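Local coordinates for protein SidF, inhibitor of growth family, member 3 (Legionella pneumophila subsp. pneumophila, PDB 4FYE) that probably hydrolyses phosphate groups from phosphatidylinositol phosphates, acting as a bacterial phosphoinositide phosphatase, at residues R312-N315 and E316-W319; A370-Q373 and K374-F377; Q527-N530 and Q531-Y535; G621-N624 and F625-Q628. The protein carries 1 engineered substitution. One frame throughout, in Å; residues are numbered along the deposited sequence.

The four contacts follow one another along the chain and do not touch. Contacts 1, 2 and 4 are helix starts, those of helices 315-320, 373-387 and 626-637. Contact 3 is a turn inside the long helix 522-583. Contacts 2 and 4 are the closest pair, with centres about 21 Å apart. Both are tied along the chain to the four-stranded mixed sheet: contact 2 follows strand 353-360, and the helix of contact 4 precedes strand 641-645. Contacts 1 and 3 lie about 44 Å apart between centres. Helix 284-311 links them, since it leads into contact 1 and packs against V532 of contact 3. The contacts thus sample widely separated parts of one phosphatase domain.

Contact 1: residues R312-N315 and E316-W319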
loop_
_atom_site.group_PDB
_atom_site.type_symbol
_atom_site.label_atom_id
_atom_site.label_comp_id
_atom_site.label_asym_id
_atom_site.label_seq_id
_atom_site.Cartn_x
_atom_site.Cartn_y
_atom_site.Cartn_z
ATOM N N ARG A 312 12.031 -11.923 -4.457
ATOM C CA ARG A 312 11.456 -13.079 -3.818
ATOM C C ARG A 312 12.097 -14.370 -4.321
ATOM O O ARG A 312 11.715 -15.424 -3.877
ATOM C CB ARG A 312 9.944 -13.095 -3.996
ATOM C CG ARG A 312 9.338 -12.042 -3.085
ATOM C CD ARG A 312 7.938 -11.528 -3.383
ATOM N NE ARG A 312 6.921 -12.559 -3.605
ATOM C CZ ARG A 312 6.456 -13.299 -2.619
ATOM N NH1 ARG A 312 6.942 -13.100 -1.405
ATOM N NH2 ARG A 312 5.511 -14.182 -2.822
ATOM N N MET A 313 13.059 -14.303 -5.227
ATOM C CA MET A 313 13.815 -15.518 -5.556
ATOM C C MET A 313 15.183 -15.657 -4.906
ATOM O O MET A 313 16.015 -14.719 -4.887
ATOM C CB MET A 313 13.919 -15.684 -7.054
ATOM C CG MET A 313 12.495 -15.801 -7.604
ATOM S SD MET A 313 12.385 -16.203 -9.329
ATOM C CE MET A 313 12.981 -14.683 -9.945
ATOM N N THR A 314 15.415 -16.846 -4.365
ATOM C CA THR A 314 16.716 -17.141 -3.787
ATOM C C THR A 314 17.581 -17.368 -4.964
ATOM O O THR A 314 17.109 -17.613 -6.088
ATOM C CB THR A 314 16.658 -18.399 -2.884
ATOM O OG1 THR A 314 16.432 -19.580 -3.690
ATOM C CG2 THR A 314 15.444 -18.252 -1.925
ATOM N N ASN A 315 18.861 -17.322 -4.708
ATOM C CA ASN A 315 19.837 -17.868 -5.641
ATOM C C ASN A 315 19.551 -19.274 -6.193
ATOM O O ASN A 315 19.662 -19.469 -7.402
ATOM C CB ASN A 315 21.246 -17.737 -5.078
ATOM C CG ASN A 315 21.718 -16.278 -5.046
ATOM O OD1 ASN A 315 20.908 -15.332 -5.032
ATOM N ND2 ASN A 315 23.020 -16.089 -5.020
ATOM N N GLU A 316 19.177 -20.233 -5.342
ATOM C CA GLU A 316 18.843 -21.595 -5.818
ATOM C C GLU A 316 17.714 -21.481 -6.862
ATOM O O GLU A 316 17.798 -22.097 -7.922
ATOM C CB GLU A 316 18.348 -22.485 -4.682
ATOM C CG GLU A 316 19.270 -23.602 -4.206
ATOM C CD GLU A 316 18.514 -24.724 -3.426
ATOM O OE1 GLU A 316 18.975 -25.914 -3.447
ATOM O OE2 GLU A 316 17.453 -24.435 -2.786
ATOM N N ASP A 317 16.685 -20.687 -6.538
ATOM C CA ASP A 317 15.519 -20.390 -7.410
ATOM C C ASP A 317 15.929 -19.842 -8.792
ATOM O O ASP A 317 15.431 -20.273 -9.792
ATOM C CB ASP A 317 14.604 -19.354 -6.751
ATOM C CG ASP A 317 13.744 -19.915 -5.581
ATOM O OD1 ASP A 317 13.509 -21.155 -5.513
ATOM O OD2 ASP A 317 13.299 -19.096 -4.713
ATOM N N LEU A 318 16.827 -18.877 -8.867
ATOM C CA LEU A 318 17.202 -18.394 -10.168
ATOM C C LEU A 318 17.978 -19.475 -10.988
ATOM O O LEU A 318 17.726 -19.725 -12.194
ATOM C CB LEU A 318 18.044 -17.125 -9.999
ATOM C CG LEU A 318 17.399 -15.931 -9.329
ATOM C CD1 LEU A 318 18.431 -15.076 -8.603
ATOM C CD2 LEU A 318 16.697 -15.072 -10.347
ATOM N N TRP A 319 18.927 -20.116 -10.328
ATOM C CA TRP A 319 19.616 -21.211 -10.869
ATOM C C TRP A 319 18.741 -22.263 -11.496
ATOM O O TRP A 319 19.053 -22.768 -12.595
ATOM C CB TRP A 319 20.410 -21.835 -9.744
ATOM C CG TRP A 319 21.352 -22.915 -10.181
ATOM C CD1 TRP A 319 21.208 -24.287 -9.987
ATOM C CD2 TRP A 319 22.622 -22.747 -10.909
ATOM N NE1 TRP A 319 22.277 -24.962 -10.514
ATOM C CE2 TRP A 319 23.164 -24.100 -11.095
ATOM C CE3 TRP A 319 23.346 -21.646 -11.404
ATOM C CZ2 TRP A 319 24.387 -24.325 -11.749
ATOM C CZ3 TRP A 319 24.582 -21.884 -12.070
ATOM C CH2 TRP A 319 25.082 -23.189 -12.244
#
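T314 and D317 face each other across the first turn of helix 315-320 and exchange two hydrogen bonds. D317 N donates to T314 OG1 at 3.1 Å, and the bond is nearly straight at 170°. In return, T314 N donates to D317 OD2, also at 3.1 Å. That donor approaches OD2 on the anti side, 32° out of the carboxylate plane. T314 OG1 stands between its backbone N and carbonyl carbon (chi1 69°), which brings it to the D317 amide. D317 CG lies anti to its own carbonyl carbon, so the carboxylate folds back over the T314 amide. D317 CB also lies 3.7 Å from M313 CB.

The apolar side is the tight one. M313 is bent at chi3, and its CE touches L318 CD2 at 3.8 Å. The two side chains cross at about a right angle. L318 is buried, and Y346, I343 and R339 of helix 335-349 cover it. R339 also holds M313 O and N315 OD1.

The other side is looser. E316 is exposed; its CB passes T314 OG1 at 3.6 Å, but the extended chain leads away. R312 leaves the contact as well, but it is held by salt bridges with D639 and D265.

Regular helix bonding starts at once: L318 N donates to T314 O and W319 N to N315 O, each at 3.1 Å. The reciprocal pair of T314 at the N-cap and D317 three residues on is a capping box, the classic start of an alpha-helix.

Contact 2: residues A370-Q373 and K374-F377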
loop_
_atom_site.group_PDB
_atom_site.type_symbol
_atom_site.label_atom_id
_atom_site.label_comp_id
_atom_site.label_asym_id
_atom_site.label_seq_id
_atom_site.Cartn_x
_atom_site.Cartn_y
_atom_site.Cartn_z
ATOM N N ALA A 370 -14.948 16.279 -2.957
ATOM C CA ALA A 370 -14.672 15.147 -3.815
ATOM C C ALA A 370 -13.171 14.818 -4.007
ATOM O O ALA A 370 -12.800 13.639 -4.166
ATOM C CB ALA A 370 -15.360 15.322 -5.146
ATOM N N GLU A 371 -12.323 15.839 -4.004
ATOM C CA GLU A 371 -10.887 15.662 -4.310
ATOM C C GLU A 371 -10.574 14.714 -5.501
ATOM O O GLU A 371 -9.603 13.950 -5.443
ATOM C CB GLU A 371 -10.132 15.195 -3.053
ATOM C CG GLU A 371 -10.172 16.184 -1.889
ATOM C CD GLU A 371 -9.640 15.578 -0.587
ATOM O OE1 GLU A 371 -8.912 14.555 -0.652
ATOM O OE2 GLU A 371 -9.931 16.111 0.519
ATOM N N ASN A 372 -11.398 14.727 -6.546
ATOM C CA ASN A 372 -11.098 13.957 -7.748
ATOM C C ASN A 372 -10.998 12.435 -7.511
ATOM O O ASN A 372 -10.232 11.694 -8.166
ATOM C CB ASN A 372 -9.860 14.535 -8.465
ATOM C CG ASN A 372 -10.032 16.012 -8.802
ATOM O OD1 ASN A 372 -10.683 16.365 -9.789
ATOM N ND2 ASN A 372 -9.513 16.881 -7.942
ATOM N N GLN A 373 -11.822 11.982 -6.578
ATOM C CA GLN A 373 -11.932 10.599 -6.279
ATOM C C GLN A 373 -12.509 9.847 -7.464
ATOM O O GLN A 373 -12.171 8.676 -7.685
ATOM C CB GLN A 373 -12.722 10.383 -5.002
ATOM C CG GLN A 373 -11.906 10.639 -3.739
ATOM C CD GLN A 373 -12.730 10.579 -2.455
ATOM O OE1 GLN A 373 -13.516 11.497 -2.153
ATOM N NE2 GLN A 373 -12.582 9.497 -1.709
ATOM N N LYS A 374 -13.264 10.517 -8.303
ATOM C CA LYS A 374 -13.837 9.825 -9.446
ATOM C C LYS A 374 -12.752 9.482 -10.465
ATOM O O LYS A 374 -12.697 8.341 -10.947
ATOM C CB LYS A 374 -15.071 10.548 -10.042
ATOM C CG LYS A 374 -15.524 10.033 -11.419
ATOM C CD LYS A 374 -17.027 9.804 -11.525
ATOM C CE LYS A 374 -17.699 10.448 -12.749
ATOM N NZ LYS A 374 -17.387 9.887 -14.107
ATOM N N GLU A 375 -11.863 10.435 -10.745
ATOM C CA GLU A 375 -10.731 10.155 -11.660
ATOM C C GLU A 375 -9.759 9.156 -11.062
ATOM O O GLU A 375 -9.265 8.267 -11.758
ATOM C CB GLU A 375 -10.003 11.433 -12.067
ATOM C CG GLU A 375 -10.825 12.301 -13.019
ATOM C CD GLU A 375 -11.993 13.051 -12.318
ATOM O OE1 GLU A 375 -11.838 13.644 -11.212
ATOM O OE2 GLU A 375 -13.089 13.061 -12.906
ATOM N N GLN A 376 -9.521 9.257 -9.763
ATOM C CA GLN A 376 -8.568 8.332 -9.100
ATOM C C GLN A 376 -9.023 6.939 -9.303
ATOM O O GLN A 376 -8.212 6.004 -9.345
ATOM C CB GLN A 376 -8.461 8.577 -7.604
ATOM C CG GLN A 376 -7.927 9.934 -7.248
ATOM C CD GLN A 376 -7.885 10.142 -5.739
ATOM O OE1 GLN A 376 -8.294 11.198 -5.191
ATOM N NE2 GLN A 376 -7.404 9.141 -5.061
ATOM N N PHE A 377 -10.329 6.790 -9.475
ATOM C CA PHE A 377 -10.870 5.484 -9.786
ATOM C C PHE A 377 -10.723 5.294 -11.277
ATOM O O PHE A 377 -10.076 4.361 -11.740
ATOM C CB PHE A 377 -12.330 5.329 -9.322
ATOM C CG PHE A 377 -13.063 4.214 -10.015
ATOM C CD1 PHE A 377 -12.741 2.897 -9.757
ATOM C CD2 PHE A 377 -14.038 4.488 -10.951
ATOM C CE1 PHE A 377 -13.403 1.858 -10.384
ATOM C CE2 PHE A 377 -14.699 3.449 -11.618
ATOM C CZ PHE A 377 -14.387 2.121 -11.328
#
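E371 reaches the helix through its backbone, with its carbonyl O facing the side-chain amide of Q376. It is a central residue of the type I' beta turn from A370 to Q373, closed by Q373 N donating to A370 O at 3.1 Å. Its side chain lies about 6 Å from a bound phosphate ion, probably from the crystallisation liquor.

N372 is the second central residue of the turn and takes the N-cap position, but its side chain makes no capping bond. Its carbonyl does the work instead. Q376 N donates to N372 O at 3.0 Å. Q376 CG presses on the same oxygen at 3.0 Å, because CG lies beside the backbone N of Q376 (chi1 -63°) and so points back down the helix. The N372 side chain meets E375, whose chain is bent at chi2. E375 OE1 lies 3.5 Å from N372 CB, and the amide and carboxylate planes stand 62° apart.

Q373 starts the helix. Its O accepts from F377 N at 3.2 Å, a more bent bond at 138°. The side chains of Q373 and Q376 cross obliquely.

Helix 373-387 sets off from here with its side chains spread among several neighbours. K374 pairs with E378 one turn on, and E375 touches F279. Q376 rests on V362, and its carbonyl accepts from Q360. F377 packs on M414 and S416 of strand 402-416.

Contact 3: residues Q527-N530 and Q531-Y535; sequences QLKN and QVDGY
The amides of Q527 and Q531 lie side by side, pointing the same way, with planes 28° apart. The NE2 corner of Q531 does the touching, 3.5 Å from Q527 CG and 3.7 Å from Q527 OE1. Q527 approaches that corner obliquely, above the amide plane. L528 CD2 lies on the same side of the amide plane, beyond its edge, 4.5 Å from Q531 NE2. The third flat group is the D533 carboxylate. At its edge, K529 NZ meets D533 OD2 at 3.1 Å on the syn lone pair and forms a salt bridge. The N530 amide stands off from this carboxylate, its plane turned by 61°.

This is the i to i+4 spacing of an alpha-helix, within a region predicted to be a coiled coil. Helix 522-583 packs here on helix 482-514 through Q531 on A505, V532 on Y502, and Y535 on V498 and A501. V532 also rests on L288 of helix 284-311.

K529 runs straight from CB, extended through chi3. Only chi4, at -70°, turns NZ back to the acid. Its CG also touches D533 OD2, at 3.6 Å. K529 O accepts from D533 N at 3.2 Å. Beside it, V532 CG2 presses on L528 O at 3.1 Å, while G534 N donates to N530 O.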
loop_
_atom_site.group_PDB
_atom_site.type_symbol
_atom_site.label_atom_id
_atom_site.label_comp_id
_atom_site.label_asym_id
_atom_site.label_seq_id
_atom_site.Cartn_x
_atom_site.Cartn_y
_atom_site.Cartn_z
ATOM N N GLN A 527 -4.251 16.162 -33.893
ATOM C CA GLN A 527 -4.288 14.820 -34.471
ATOM C C GLN A 527 -4.066 13.785 -33.333
ATOM O O GLN A 527 -4.886 12.883 -33.110
ATOM C CB GLN A 527 -3.254 14.699 -35.617
ATOM C CG GLN A 527 -2.692 13.300 -35.834
ATOM C CD GLN A 527 -1.166 13.270 -35.934
ATOM O OE1 GLN A 527 -0.452 13.016 -34.942
ATOM N NE2 GLN A 527 -0.655 13.527 -37.145
ATOM N N LEU A 528 -2.980 13.943 -32.586
ATOM C CA LEU A 528 -2.724 13.046 -31.459
ATOM C C LEU A 528 -3.918 12.975 -30.495
ATOM O O LEU A 528 -4.384 11.887 -30.156
ATOM C CB LEU A 528 -1.430 13.432 -30.730
ATOM C CG LEU A 528 -0.131 13.233 -31.532
ATOM C CD1 LEU A 528 1.055 13.912 -30.851
ATOM C CD2 LEU A 528 0.152 11.762 -31.791
ATOM N N LYS A 529 -4.441 14.118 -30.082
ATOM C CA LYS A 529 -5.635 14.077 -29.267
ATOM C C LYS A 529 -6.773 13.269 -29.931
ATOM O O LYS A 529 -7.378 12.409 -29.287
ATOM C CB LYS A 529 -6.081 15.481 -28.857
ATOM C CG LYS A 529 -7.274 15.462 -27.910
ATOM C CD LYS A 529 -7.691 16.843 -27.427
ATOM C CE LYS A 529 -8.782 16.748 -26.382
ATOM N NZ LYS A 529 -10.016 16.295 -27.073
ATOM N N ASN A 530 -7.047 13.511 -31.211
ATOM C CA ASN A 530 -8.164 12.813 -31.860
ATOM C C ASN A 530 -8.058 11.288 -31.925
ATOM O O ASN A 530 -9.001 10.579 -31.536
ATOM C CB ASN A 530 -8.489 13.402 -33.227
ATOM C CG ASN A 530 -9.650 14.368 -33.170
ATOM O OD1 ASN A 530 -10.096 14.753 -32.087
ATOM N ND2 ASN A 530 -10.157 14.757 -34.336
ATOM N N GLN A 531 -6.905 10.800 -32.389
ATOM C CA GLN A 531 -6.552 9.367 -32.357
ATOM C C GLN A 531 -6.837 8.716 -31.018
ATOM O O GLN A 531 -7.326 7.589 -30.964
ATOM C CB GLN A 531 -5.065 9.187 -32.565
ATOM C CG GLN A 531 -4.551 9.396 -33.964
ATOM C CD GLN A 531 -3.052 9.202 -34.003
ATOM O OE1 GLN A 531 -2.486 8.432 -33.202
ATOM N NE2 GLN A 531 -2.394 9.901 -34.934
ATOM N N VAL A 532 -6.494 9.429 -29.947
ATOM C CA VAL A 532 -6.566 8.893 -28.599
ATOM C C VAL A 532 -8.039 8.642 -28.329
ATOM O O VAL A 532 -8.463 7.533 -27.978
ATOM C CB VAL A 532 -5.904 9.884 -27.618
ATOM C CG1 VAL A 532 -6.304 9.613 -26.168
ATOM C CG2 VAL A 532 -4.384 9.847 -27.767
ATOM N N ASP A 533 -8.813 9.679 -28.630
ATOM C CA ASP A 533 -10.246 9.714 -28.420
ATOM C C ASP A 533 -10.959 8.614 -29.183
ATOM O O ASP A 533 -11.777 7.887 -28.604
ATOM C CB ASP A 533 -10.776 11.104 -28.764
ATOM C CG ASP A 533 -10.289 12.172 -27.783
ATOM O OD1 ASP A 533 -9.970 11.842 -26.603
ATOM O OD2 ASP A 533 -10.223 13.354 -28.174
ATOM N N GLY A 534 -10.628 8.469 -30.464
ATOM C CA GLY A 534 -11.249 7.432 -31.279
ATOM C C GLY A 534 -11.070 6.065 -30.631
ATOM O O GLY A 534 -12.040 5.305 -30.456
ATOM N N TYR A 535 -9.821 5.766 -30.269
ATOM C CA TYR A 535 -9.469 4.494 -29.643
ATOM C C TYR A 535 -10.184 4.399 -28.313
ATOM O O TYR A 535 -10.692 3.340 -27.948
ATOM C CB TYR A 535 -7.939 4.349 -29.461
ATOM C CG TYR A 535 -7.110 4.311 -30.753
ATOM C CD1 TYR A 535 -7.519 3.548 -31.856
ATOM C CD2 TYR A 535 -5.905 5.025 -30.857
ATOM C CE1 TYR A 535 -6.763 3.507 -33.026
ATOM C CE2 TYR A 535 -5.141 4.991 -32.022
ATOM C CZ TYR A 535 -5.570 4.227 -33.099
ATOM O OH TYR A 535 -4.816 4.174 -34.250
#

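Contact 4: residues G621-N624 and F625-Q628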
loop_
_atom_site.group_PDB
_atom_site.type_symbol
_atom_site.label_atom_id
_atom_site.label_comp_id
_atom_site.label_asym_id
_atom_site.label_seq_id
_atom_site.Cartn_x
_atom_site.Cartn_y
_atom_site.Cartn_z
ATOM N N GLY A 621 -21.449 -0.444 8.934
ATOM C CA GLY A 621 -20.366 0.065 9.776
ATOM C C GLY A 621 -19.560 -1.070 10.317
ATOM O O GLY A 621 -18.342 -1.077 10.227
ATOM N N LYS A 622 -20.265 -2.089 10.778
ATOM C CA LYS A 622 -19.656 -3.214 11.462
ATOM C C LYS A 622 -18.814 -4.104 10.535
ATOM O O LYS A 622 -18.090 -4.971 11.020
ATOM C CB LYS A 622 -20.743 -4.036 12.184
ATOM C CG LYS A 622 -21.500 -5.048 11.319
ATOM C CD LYS A 622 -22.803 -5.471 12.010
ATOM C CE LYS A 622 -23.661 -6.459 11.213
ATOM N NZ LYS A 622 -25.077 -6.378 11.682
ATOM N N ASN A 623 -18.941 -3.902 9.226
ATOM C CA ASN A 623 -18.157 -4.674 8.236
ATOM C C ASN A 623 -17.220 -3.839 7.462
ATOM O O ASN A 623 -16.676 -4.302 6.493
ATOM C CB ASN A 623 -19.058 -5.387 7.209
ATOM C CG ASN A 623 -19.963 -6.376 7.860
ATOM O OD1 ASN A 623 -21.132 -6.515 7.487
ATOM N ND2 ASN A 623 -19.450 -7.045 8.885
ATOM N N ASN A 624 -17.061 -2.591 7.860
ATOM C CA ASN A 624 -16.239 -1.664 7.104
ATOM C C ASN A 624 -14.894 -2.105 6.479
ATOM O O ASN A 624 -14.630 -1.890 5.282
ATOM C CB ASN A 624 -16.110 -0.333 7.832
ATOM C CG ASN A 624 -15.819 0.819 6.903
ATOM O OD1 ASN A 624 -15.353 1.908 7.350
ATOM N ND2 ASN A 624 -16.104 0.641 5.638
ATOM N N PHE A 625 -13.924 -2.665 7.089
ATOM C CA PHE A 625 -12.922 -2.810 5.898
ATOM C C PHE A 625 -12.870 -4.240 5.355
ATOM O O PHE A 625 -11.883 -4.656 4.694
ATOM C CB PHE A 625 -11.504 -2.392 6.351
ATOM C CG PHE A 625 -11.305 -0.889 6.543
ATOM C CD1 PHE A 625 -10.349 -0.212 5.772
ATOM C CD2 PHE A 625 -12.094 -0.152 7.432
ATOM C CE1 PHE A 625 -10.101 1.136 5.938
ATOM C CE2 PHE A 625 -11.865 1.218 7.603
ATOM C CZ PHE A 625 -10.868 1.874 6.864
ATOM N N LYS A 626 -13.872 -5.053 5.705
ATOM C CA LYS A 626 -13.739 -6.524 5.639
ATOM C C LYS A 626 -13.618 -7.070 4.193
ATOM O O LYS A 626 -12.868 -8.037 3.947
ATOM C CB LYS A 626 -14.912 -7.220 6.309
ATOM C CG LYS A 626 -15.134 -6.838 7.743
ATOM C CD LYS A 626 -15.847 -7.985 8.427
ATOM C CE LYS A 626 -16.212 -7.599 9.858
ATOM N NZ LYS A 626 -17.063 -8.732 10.324
ATOM N N LEU A 627 -14.314 -6.439 3.245
ATOM C CA LEU A 627 -14.446 -7.043 1.932
ATOM C C LEU A 627 -13.143 -6.757 1.221
ATOM O O LEU A 627 -12.545 -7.675 0.651
ATOM C CB LEU A 627 -15.676 -6.550 1.156
ATOM C CG LEU A 627 -15.778 -6.933 -0.343
ATOM C CD1 LEU A 627 -15.729 -8.447 -0.559
ATOM C CD2 LEU A 627 -17.061 -6.329 -0.941
ATOM N N GLN A 628 -12.667 -5.519 1.363
ATOM C CA GLN A 628 -11.386 -5.082 0.826
ATOM C C GLN A 628 -10.279 -5.945 1.405
ATOM O O GLN A 628 -9.397 -6.447 0.675
ATOM C CB GLN A 628 -11.219 -3.594 1.138
ATOM C CG GLN A 628 -12.370 -2.689 0.623
ATOM C CD GLN A 628 -13.502 -2.458 1.633
ATOM O OE1 GLN A 628 -13.876 -3.344 2.344
ATOM N NE2 GLN A 628 -14.100 -1.286 1.625
HETATM O O HOH W 1 -16.252 -4.506 3.520
HETATM O O HOH W 2 -16.337 -1.050 3.455
#
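K626 lies back over N623, and its side chain can be followed atom by atom. CB passes N623 O at 3.4 Å. CG comes closer to the same oxygen, at 3.2 Å. CD runs above N623 CA. CE touches K622 O at 3.4 Å and borders the N623 amide. NZ then ends beside that amide and makes its salt bridge with D681. CG lies anti to the carbonyl carbon (chi1 -57°), and the chain is extended beyond it, which carries the amine past N623 towards K622 O.

The backbone of K626 grips the same residue. K626 N donates to N623 O at 3.0 Å, with a 165° angle, but from above the carbonyl plane rather than on a lone pair. N623 O also meets a water, 3.0 Å away, that accepts from L627 N and contacts Q628 OE1. A second water accepts from Q628 NE2, which also donates to W417 O, and it lies close to N624 O.

F625 takes the N-cap position, and its ring packs edge-to-face with F719. The start of helix 626-637 is thus buried yet polar. Two waters meet N623 O, L627 N and the Q628 amide, and D681 pairs with K626 NZ and probably offsets its charge.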